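Acetylcholine-binding protein (Bulinus truncatus, PDB 2BJ0) probably binds acetylcholine between its subunits, as a pentameric homologue of the extracellular ligand-binding domain of nicotinic acetylcholine receptors. Local coordinates at residues A[84-89]-A[137-143]; A[176-180]-A[192-197]. All coordinates share one frame; numbering follows the deposited sequence.

Along the chain the first partner is 84-89, which leads into a long excursion of loops and strands, including the Cys122-Cys135 disulfide, before 137-143 returns beside it and contact 1 closes. The chain then runs on to 176-180, turns past the Cys186-Cys187 disulfide and comes back as 192-197, so contact 2 closes the hairpin of strands 170-183 and 190-202. The two are in series, with neither enclosing nor crossing the other. Space brings them together: strands 133-141 and 190-202 are neighbours in one antiparallel sheet, where Val139 O lies 2.8 Å from Ile194 N, a probable hydrogen bond. Strands 85-87 and 170-183 flank this central pair as the sheet's outermost strands within the chain.

Contact 1: residues A[84-89]-A[137-143]; sequences DLSFYN and IKVGSWT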
ATOM      1  N   ASP A  84     -20.451  -1.959   2.646  1.00 24.92           N
ATOM      2  CA  ASP A  84     -19.517  -0.869   2.372  1.00 25.20           C
ATOM      3  C   ASP A  84     -19.665   0.243   3.408  1.00 24.96           C
ATOM      4  O   ASP A  84     -19.922   1.386   3.054  1.00 25.24           O
ATOM      5  CB  ASP A  84     -19.711  -0.335   0.953  1.00 24.15           C
ATOM      6  CG  ASP A  84     -21.081   0.315   0.749  1.00 28.88           C
ATOM      7  OD1 ASP A  84     -22.058  -0.171   1.392  1.00 25.60           O
ATOM      8  OD2 ASP A  84     -21.258   1.315   0.004  1.00 29.82           O
ATOM      9  N   LEU A  85     -19.462  -0.084   4.683  1.00 25.36           N
ATOM     10  CA  LEU A  85     -19.525   0.911   5.760  1.00 25.56           C
ATOM     11  C   LEU A  85     -18.392   1.911   5.648  1.00 26.61           C
ATOM     12  O   LEU A  85     -17.231   1.527   5.467  1.00 25.65           O
ATOM     13  CB  LEU A  85     -19.451   0.249   7.131  1.00 25.72           C
ATOM     14  CG  LEU A  85     -20.576  -0.729   7.451  1.00 26.10           C
ATOM     15  CD1 LEU A  85     -20.158  -1.466   8.684  1.00 26.46           C
ATOM     16  CD2 LEU A  85     -21.911   0.010   7.632  1.00 26.99           C
ATOM     17  N   SER A  86     -18.739   3.186   5.702  1.00 25.59           N
ATOM     18  CA  SER A  86     -17.749   4.233   5.751  1.00 26.01           C
ATOM     19  C   SER A  86     -18.007   5.049   6.991  1.00 26.28           C
ATOM     20  O   SER A  86     -19.167   5.150   7.479  1.00 25.60           O
ATOM     21  CB  SER A  86     -17.809   5.134   4.500  1.00 26.07           C
ATOM     22  OG  SER A  86     -17.522   4.409   3.300  1.00 27.62           O
ATOM     23  N   PHE A  87     -16.942   5.634   7.505  1.00 25.67           N
ATOM     24  CA  PHE A  87     -17.054   6.655   8.536  1.00 26.14           C
ATOM     25  C   PHE A  87     -17.215   7.989   7.837  1.00 26.43           C
ATOM     26  O   PHE A  87     -16.247   8.526   7.269  1.00 26.79           O
ATOM     27  CB  PHE A  87     -15.826   6.668   9.418  1.00 26.12           C
ATOM     28  CG  PHE A  87     -15.612   5.378  10.163  1.00 27.62           C
ATOM     29  CD1 PHE A  87     -16.288   5.124  11.343  1.00 25.72           C
ATOM     30  CD2 PHE A  87     -14.708   4.424   9.693  1.00 27.58           C
ATOM     31  CE1 PHE A  87     -16.102   3.932  12.038  1.00 28.15           C
ATOM     32  CE2 PHE A  87     -14.526   3.218  10.393  1.00 29.64           C
ATOM     33  CZ  PHE A  87     -15.223   2.982  11.569  1.00 29.08           C
ATOM     34  N   TYR A  88     -18.429   8.530   7.894  1.00 26.09           N
ATOM     35  CA  TYR A  88     -18.794   9.746   7.185  1.00 25.88           C
ATOM     36  C   TYR A  88     -17.971  10.961   7.604  1.00 25.28           C
ATOM     37  O   TYR A  88     -17.785  11.887   6.800  1.00 24.89           O
ATOM     38  CB  TYR A  88     -20.290  10.012   7.369  1.00 27.53           C
ATOM     39  CG  TYR A  88     -21.140   9.342   6.309  1.00 29.29           C
ATOM     40  CD1 TYR A  88     -21.251   7.944   6.234  1.00 29.85           C
ATOM     41  CD2 TYR A  88     -21.789  10.114   5.335  1.00 31.63           C
ATOM     42  CE1 TYR A  88     -22.021   7.332   5.228  1.00 31.45           C
ATOM     43  CE2 TYR A  88     -22.557   9.530   4.330  1.00 32.91           C
ATOM     44  CZ  TYR A  88     -22.678   8.148   4.277  1.00 32.66           C
ATOM     45  OH  TYR A  88     -23.443   7.611   3.243  1.00 33.63           O
ATOM     46  N   ASN A  89     -17.496  10.976   8.849  1.00 23.59           N
ATOM     47  CA  ASN A  89     -16.724  12.112   9.329  1.00 24.50           C
ATOM     48  C   ASN A  89     -15.235  11.788   9.494  1.00 23.93           C
ATOM     49  O   ASN A  89     -14.534  12.455  10.224  1.00 24.38           O
ATOM     50  CB  ASN A  89     -17.312  12.706  10.620  1.00 24.22           C
ATOM     51  CG  ASN A  89     -17.327  11.735  11.800  1.00 25.84           C
ATOM     52  OD1 ASN A  89     -17.564  10.524  11.673  1.00 26.41           O
ATOM     53  ND2 ASN A  89     -17.106  12.291  12.985  1.00 26.37           N
ATOM     54  N   ILE A 137     -18.914   9.829  16.189  1.00 31.29           N
ATOM     55  CA  ILE A 137     -18.478   9.083  15.009  1.00 30.94           C
ATOM     56  C   ILE A 137     -19.701   8.620  14.213  1.00 31.07           C
ATOM     57  O   ILE A 137     -20.595   7.975  14.765  1.00 30.72           O
ATOM     58  CB  ILE A 137     -17.601   7.872  15.422  1.00 30.57           C
ATOM     59  CG1 ILE A 137     -16.297   8.324  16.055  1.00 29.28           C
ATOM     60  CG2 ILE A 137     -17.330   6.968  14.209  1.00 29.67           C
ATOM     61  CD1 ILE A 137     -15.651   7.226  16.921  1.00 30.07           C
ATOM     62  N   LYS A 138     -19.724   8.944  12.922  1.00 30.42           N
ATOM     63  CA  LYS A 138     -20.845   8.629  12.044  1.00 31.13           C
ATOM     64  C   LYS A 138     -20.484   7.481  11.095  1.00 30.04           C
ATOM     65  O   LYS A 138     -19.510   7.584  10.332  1.00 30.05           O
ATOM     66  CB  LYS A 138     -21.262   9.883  11.270  1.00 30.78           C
ATOM     67  CG  LYS A 138     -22.545   9.719  10.446  1.00 33.23           C
ATOM     68  CD  LYS A 138     -22.969  11.067   9.816  1.00 33.39           C
ATOM     69  CE  LYS A 138     -23.849  10.886   8.564  1.00 32.79           C
ATOM     70  NZ  LYS A 138     -24.183  12.219   7.945  1.00 35.28           N
ATOM     71  N   VAL A 139     -21.247   6.385  11.165  1.00 28.63           N
ATOM     72  CA  VAL A 139     -21.013   5.209  10.331  1.00 27.45           C
ATOM     73  C   VAL A 139     -22.245   4.847   9.522  1.00 27.47           C
ATOM     74  O   VAL A 139     -23.376   4.768  10.072  1.00 25.26           O
ATOM     75  CB  VAL A 139     -20.702   3.967  11.214  1.00 28.63           C
ATOM     76  CG1 VAL A 139     -20.139   2.819  10.356  1.00 28.80           C
ATOM     77  CG2 VAL A 139     -19.759   4.312  12.365  1.00 28.21           C
ATOM     78  N   GLY A 140     -22.065   4.592   8.235  1.00 25.09           N
ATOM     79  CA  GLY A 140     -23.189   4.075   7.442  1.00 24.70           C
ATOM     80  C   GLY A 140     -22.702   3.583   6.099  1.00 25.51           C
ATOM     81  O   GLY A 140     -21.504   3.706   5.797  1.00 25.61           O
ATOM     82  N   SER A 141     -23.594   2.996   5.306  1.00 24.90           N
ATOM     83  CA  SER A 141     -23.212   2.564   3.977  1.00 25.32           C
ATOM     84  C   SER A 141     -22.990   3.781   3.113  1.00 26.23           C
ATOM     85  O   SER A 141     -23.784   4.735   3.120  1.00 26.49           O
ATOM     86  CB  SER A 141     -24.265   1.668   3.362  1.00 24.76           C
ATOM     87  OG  SER A 141     -24.034   1.469   1.995  1.00 23.40           O
ATOM     88  N   TRP A 142     -21.897   3.755   2.363  1.00 25.83           N
ATOM     89  CA  TRP A 142     -21.609   4.852   1.472  1.00 25.88           C
ATOM     90  C   TRP A 142     -22.514   4.889   0.258  1.00 25.72           C
ATOM     91  O   TRP A 142     -22.800   5.973  -0.247  1.00 25.74           O
ATOM     92  CB  TRP A 142     -20.152   4.778   1.001  1.00 27.11           C
ATOM     93  CG  TRP A 142     -19.687   6.037   0.340  1.00 27.42           C
ATOM     94  CD1 TRP A 142     -19.363   6.196  -0.964  1.00 28.34           C
ATOM     95  CD2 TRP A 142     -19.511   7.318   0.959  1.00 29.02           C
ATOM     96  NE1 TRP A 142     -18.976   7.494  -1.201  1.00 29.82           N
ATOM     97  CE2 TRP A 142     -19.052   8.204  -0.036  1.00 28.11           C
ATOM     98  CE3 TRP A 142     -19.664   7.801   2.270  1.00 30.32           C
ATOM     99  CZ2 TRP A 142     -18.756   9.541   0.222  1.00 28.50           C
ATOM    100  CZ3 TRP A 142     -19.368   9.145   2.529  1.00 29.65           C
ATOM    101  CH2 TRP A 142     -18.934   9.998   1.501  1.00 28.02           C
ATOM    102  N   THR A 143     -22.925   3.720  -0.240  1.00 24.65           N
ATOM    103  CA  THR A 143     -23.595   3.666  -1.532  1.00 25.30           C
ATOM    104  C   THR A 143     -24.863   2.850  -1.623  1.00 25.49           C
ATOM    105  O   THR A 143     -25.400   2.760  -2.722  1.00 25.56           O
ATOM    106  CB  THR A 143     -22.636   3.130  -2.661  1.00 25.35           C
ATOM    107  OG1 THR A 143     -22.309   1.762  -2.375  1.00 26.59           O
ATOM    108  CG2 THR A 143     -21.313   3.877  -2.653  1.00 24.12           C
TER
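Tyr88 lays one face of its ring against the six-membered ring of Trp142, whose CZ3 sits 3.7 Å above the tyrosine plane and off toward its rim. The two rings are inclined at 49°, neither stacked nor edge-to-face. Trp142 reaches this position because its CG is anti to the backbone N (chi1 -167°). Tyr88 OH, meanwhile, lies 2.9 Å from Ser141 O, which lies at the edge of the tyrosine ring, near its plane. Lys138 crosses the tyrosine with its aliphatic chain, CD 3.8 Å from Tyr88 CB, and carries its ammonium on to Tyr184 OH.

Such a meeting of tyrosine and tryptophan fits loops A and B of the aromatic binding site in the Cys-loop receptor family. Here Trp51 of the second subunit adds an edge-to-face ring to Trp142, NE1 of Trp142 bonds Val113 O of that subunit, and the tryptophan carbonyl accepts a bond from the amine of a bound buffer molecule, CXS.

Behind the rings the strands pair antiparallel. Ser86 and Gly140 form the hydrogen-bonded pair, with Ser86 N 2.8 Å from Gly140 O. On the sheet face carrying Phe87 and Val139, the phenylalanine ring runs alongside the valine and Ile137, its CD1 3.6 Å from Ile137 CG2. Beyond Tyr88, the side chain of Asn89 takes over as acceptor: its OD1 receives Lys138 N from above the carbonyl plane, while ND2 reaches Arg136 O.

At the other end Asp84 grips the start of loop B. Ser141 OG donates to Asp84 OD1 on the syn side at 2.6 Å, and Thr143 OG1 donates to Asp84 OD2 from above the carboxylate plane, also at 2.6 Å.

Contact 2: residues A[176-180]-A[192-197]; sequences TQSLN and DDIEIT
Asn180 and Asp193 face each other as one of three hydrogen-bonded pairs of this antiparallel hairpin, with Ser178-Glu195 and Thr176-Thr197 as the others. Each pair makes two backbone bonds; Asn180 N to Asp193 O, at 2.8 Å, is among the straightest.

Side-chain polar bonds gather at the Asn180 end. Its ND2 donates to the syn side of Asp193 OD1 at 3.2 Å, almost straight and in the amide plane, while Ser178 OG donates to Asn180 OD1 at 3.0 Å, so both ends of the amide are engaged and its flip is fixed. Asp193 OD2 is buried with no partner. A leucine in place of Asn180 would probably leave Asp193 OD1 without this donor and Ser178 OG without this acceptor.

Apolar contact lies on the other face. Ile194 CG2, anti to the backbone N, meets Gln177 CB at 3.7 Å and stays close to the rest of that chain as far as NE2, and Leu179 CD1 comes within 4.1 Å of Ile194 CG1.

That face turns inward to Phe31 and Leu29 of strand 25-40 and Leu151 of strand 149-153, while strand 133-141 flanks 192-197 along its other edge.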
ATOM      1  N   THR A 176     -22.668   6.119  23.823  1.00 35.44           N
ATOM      2  CA  THR A 176     -23.890   5.509  23.320  1.00 36.65           C
ATOM      3  C   THR A 176     -23.880   5.566  21.803  1.00 36.63           C
ATOM      4  O   THR A 176     -22.951   6.093  21.197  1.00 36.48           O
ATOM      5  CB  THR A 176     -25.161   6.221  23.855  1.00 36.82           C
ATOM      6  OG1 THR A 176     -25.126   7.600  23.472  1.00 38.33           O
ATOM      7  CG2 THR A 176     -25.167   6.300  25.393  1.00 39.30           C
ATOM      8  N   GLN A 177     -24.922   5.006  21.198  1.00 37.40           N
ATOM      9  CA  GLN A 177     -25.148   5.144  19.767  1.00 37.96           C
ATOM     10  C   GLN A 177     -26.611   5.422  19.474  1.00 38.90           C
ATOM     11  O   GLN A 177     -27.495   5.053  20.240  1.00 38.72           O
ATOM     12  CB  GLN A 177     -24.665   3.906  19.015  1.00 37.88           C
ATOM     13  CG  GLN A 177     -25.566   2.699  19.063  1.00 37.43           C
ATOM     14  CD  GLN A 177     -24.865   1.467  18.526  1.00 39.28           C
ATOM     15  OE1 GLN A 177     -23.701   1.232  18.859  1.00 40.52           O
ATOM     16  NE2 GLN A 177     -25.558   0.681  17.694  1.00 36.25           N
ATOM     17  N   SER A 178     -26.843   6.091  18.360  1.00 39.55           N
ATOM     18  CA  SER A 178     -28.165   6.404  17.918  1.00 41.34           C
ATOM     19  C   SER A 178     -28.287   6.103  16.420  1.00 41.78           C
ATOM     20  O   SER A 178     -27.346   6.324  15.654  1.00 41.02           O
ATOM     21  CB  SER A 178     -28.444   7.873  18.224  1.00 41.31           C
ATOM     22  OG  SER A 178     -29.439   8.374  17.367  1.00 44.97           O
ATOM     23  N   LEU A 179     -29.440   5.580  16.018  1.00 42.52           N
ATOM     24  CA  LEU A 179     -29.705   5.271  14.620  1.00 44.11           C
ATOM     25  C   LEU A 179     -30.468   6.431  13.989  1.00 45.06           C
ATOM     26  O   LEU A 179     -31.439   6.909  14.551  1.00 44.65           O
ATOM     27  CB  LEU A 179     -30.502   3.964  14.510  1.00 44.22           C
ATOM     28  CG  LEU A 179     -31.182   3.601  13.180  1.00 45.32           C
ATOM     29  CD1 LEU A 179     -30.159   3.428  12.032  1.00 44.83           C
ATOM     30  CD2 LEU A 179     -32.028   2.338  13.335  1.00 45.25           C
ATOM     31  N   ASN A 180     -30.013   6.894  12.832  1.00 46.02           N
ATOM     32  CA  ASN A 180     -30.648   8.024  12.161  1.00 47.51           C
ATOM     33  C   ASN A 180     -30.789   7.718  10.684  1.00 48.44           C
ATOM     34  O   ASN A 180     -30.192   6.760  10.196  1.00 47.57           O
ATOM     35  CB  ASN A 180     -29.820   9.307  12.350  1.00 47.71           C
ATOM     36  CG  ASN A 180     -29.239   9.442  13.770  1.00 49.22           C
ATOM     37  OD1 ASN A 180     -29.958   9.746  14.730  1.00 50.62           O
ATOM     38  ND2 ASN A 180     -27.935   9.227  13.899  1.00 48.86           N
ATOM     39  N   ASP A 192     -29.369   5.199   5.965  1.00 37.14           N
ATOM     40  CA  ASP A 192     -29.229   5.007   7.400  1.00 35.11           C
ATOM     41  C   ASP A 192     -27.808   5.274   7.895  1.00 35.31           C
ATOM     42  O   ASP A 192     -26.828   4.942   7.221  1.00 34.13           O
ATOM     43  CB  ASP A 192     -29.565   3.586   7.761  1.00 34.48           C
ATOM     44  CG  ASP A 192     -31.042   3.262   7.581  1.00 33.92           C
ATOM     45  OD1 ASP A 192     -31.855   4.167   7.293  1.00 30.31           O
ATOM     46  OD2 ASP A 192     -31.450   2.108   7.681  1.00 29.27           O
ATOM     47  N   ASP A 193     -27.697   5.849   9.085  1.00 34.53           N
ATOM     48  CA  ASP A 193     -26.414   5.861   9.762  1.00 35.48           C
ATOM     49  C   ASP A 193     -26.581   5.566  11.235  1.00 34.69           C
ATOM     50  O   ASP A 193     -27.668   5.750  11.797  1.00 34.13           O
ATOM     51  CB  ASP A 193     -25.635   7.150   9.510  1.00 35.83           C
ATOM     52  CG  ASP A 193     -26.296   8.355  10.105  1.00 39.94           C
ATOM     53  OD1 ASP A 193     -26.081   8.633  11.308  1.00 44.43           O
ATOM     54  OD2 ASP A 193     -27.027   9.111   9.431  1.00 44.47           O
ATOM     55  N   ILE A 194     -25.529   5.049  11.847  1.00 33.27           N
ATOM     56  CA  ILE A 194     -25.488   4.997  13.297  1.00 32.83           C
ATOM     57  C   ILE A 194     -24.434   5.993  13.741  1.00 33.05           C
ATOM     58  O   ILE A 194     -23.332   6.069  13.164  1.00 32.87           O
ATOM     59  CB  ILE A 194     -25.210   3.571  13.805  1.00 32.73           C
ATOM     60  CG1 ILE A 194     -26.389   2.679  13.432  1.00 32.18           C
ATOM     61  CG2 ILE A 194     -24.960   3.558  15.339  1.00 32.48           C
ATOM     62  CD1 ILE A 194     -26.261   1.227  13.836  1.00 30.99           C
ATOM     63  N   GLU A 195     -24.781   6.778  14.748  1.00 32.59           N
ATOM     64  CA  GLU A 195     -23.884   7.775  15.272  1.00 33.20           C
ATOM     65  C   GLU A 195     -23.439   7.397  16.673  1.00 32.72           C
ATOM     66  O   GLU A 195     -24.273   7.282  17.587  1.00 32.75           O
ATOM     67  CB  GLU A 195     -24.585   9.127  15.276  1.00 33.70           C
ATOM     68  CG  GLU A 195     -23.742  10.248  15.870  1.00 39.91           C
ATOM     69  CD  GLU A 195     -23.998  11.594  15.197  1.00 46.77           C
ATOM     70  OE1 GLU A 195     -24.482  11.618  14.026  1.00 49.39           O
ATOM     71  OE2 GLU A 195     -23.703  12.632  15.844  1.00 51.45           O
ATOM     72  N   ILE A 196     -22.130   7.228  16.850  1.00 31.06           N
ATOM     73  CA  ILE A 196     -21.569   7.013  18.168  1.00 31.16           C
ATOM     74  C   ILE A 196     -21.223   8.343  18.824  1.00 30.95           C
ATOM     75  O   ILE A 196     -20.549   9.167  18.229  1.00 31.36           O
ATOM     76  CB  ILE A 196     -20.317   6.109  18.116  1.00 31.04           C
ATOM     77  CG1 ILE A 196     -20.651   4.771  17.465  1.00 31.53           C
ATOM     78  CG2 ILE A 196     -19.783   5.868  19.510  1.00 31.34           C
ATOM     79  CD1 ILE A 196     -19.418   4.029  17.020  1.00 33.66           C
ATOM     80  N   THR A 197     -21.693   8.541  20.050  1.00 29.62           N
ATOM     81  CA  THR A 197     -21.362   9.722  20.820  1.00 29.25           C
ATOM     82  C   THR A 197     -20.650   9.269  22.097  1.00 29.55           C
ATOM     83  O   THR A 197     -21.131   8.386  22.796  1.00 30.29           O
ATOM     84  CB  THR A 197     -22.655  10.522  21.149  1.00 29.16           C
ATOM     85  OG1 THR A 197     -23.244  10.986  19.921  1.00 28.50           O
ATOM     86  CG2 THR A 197     -22.309  11.799  21.865  1.00 30.03           C
TER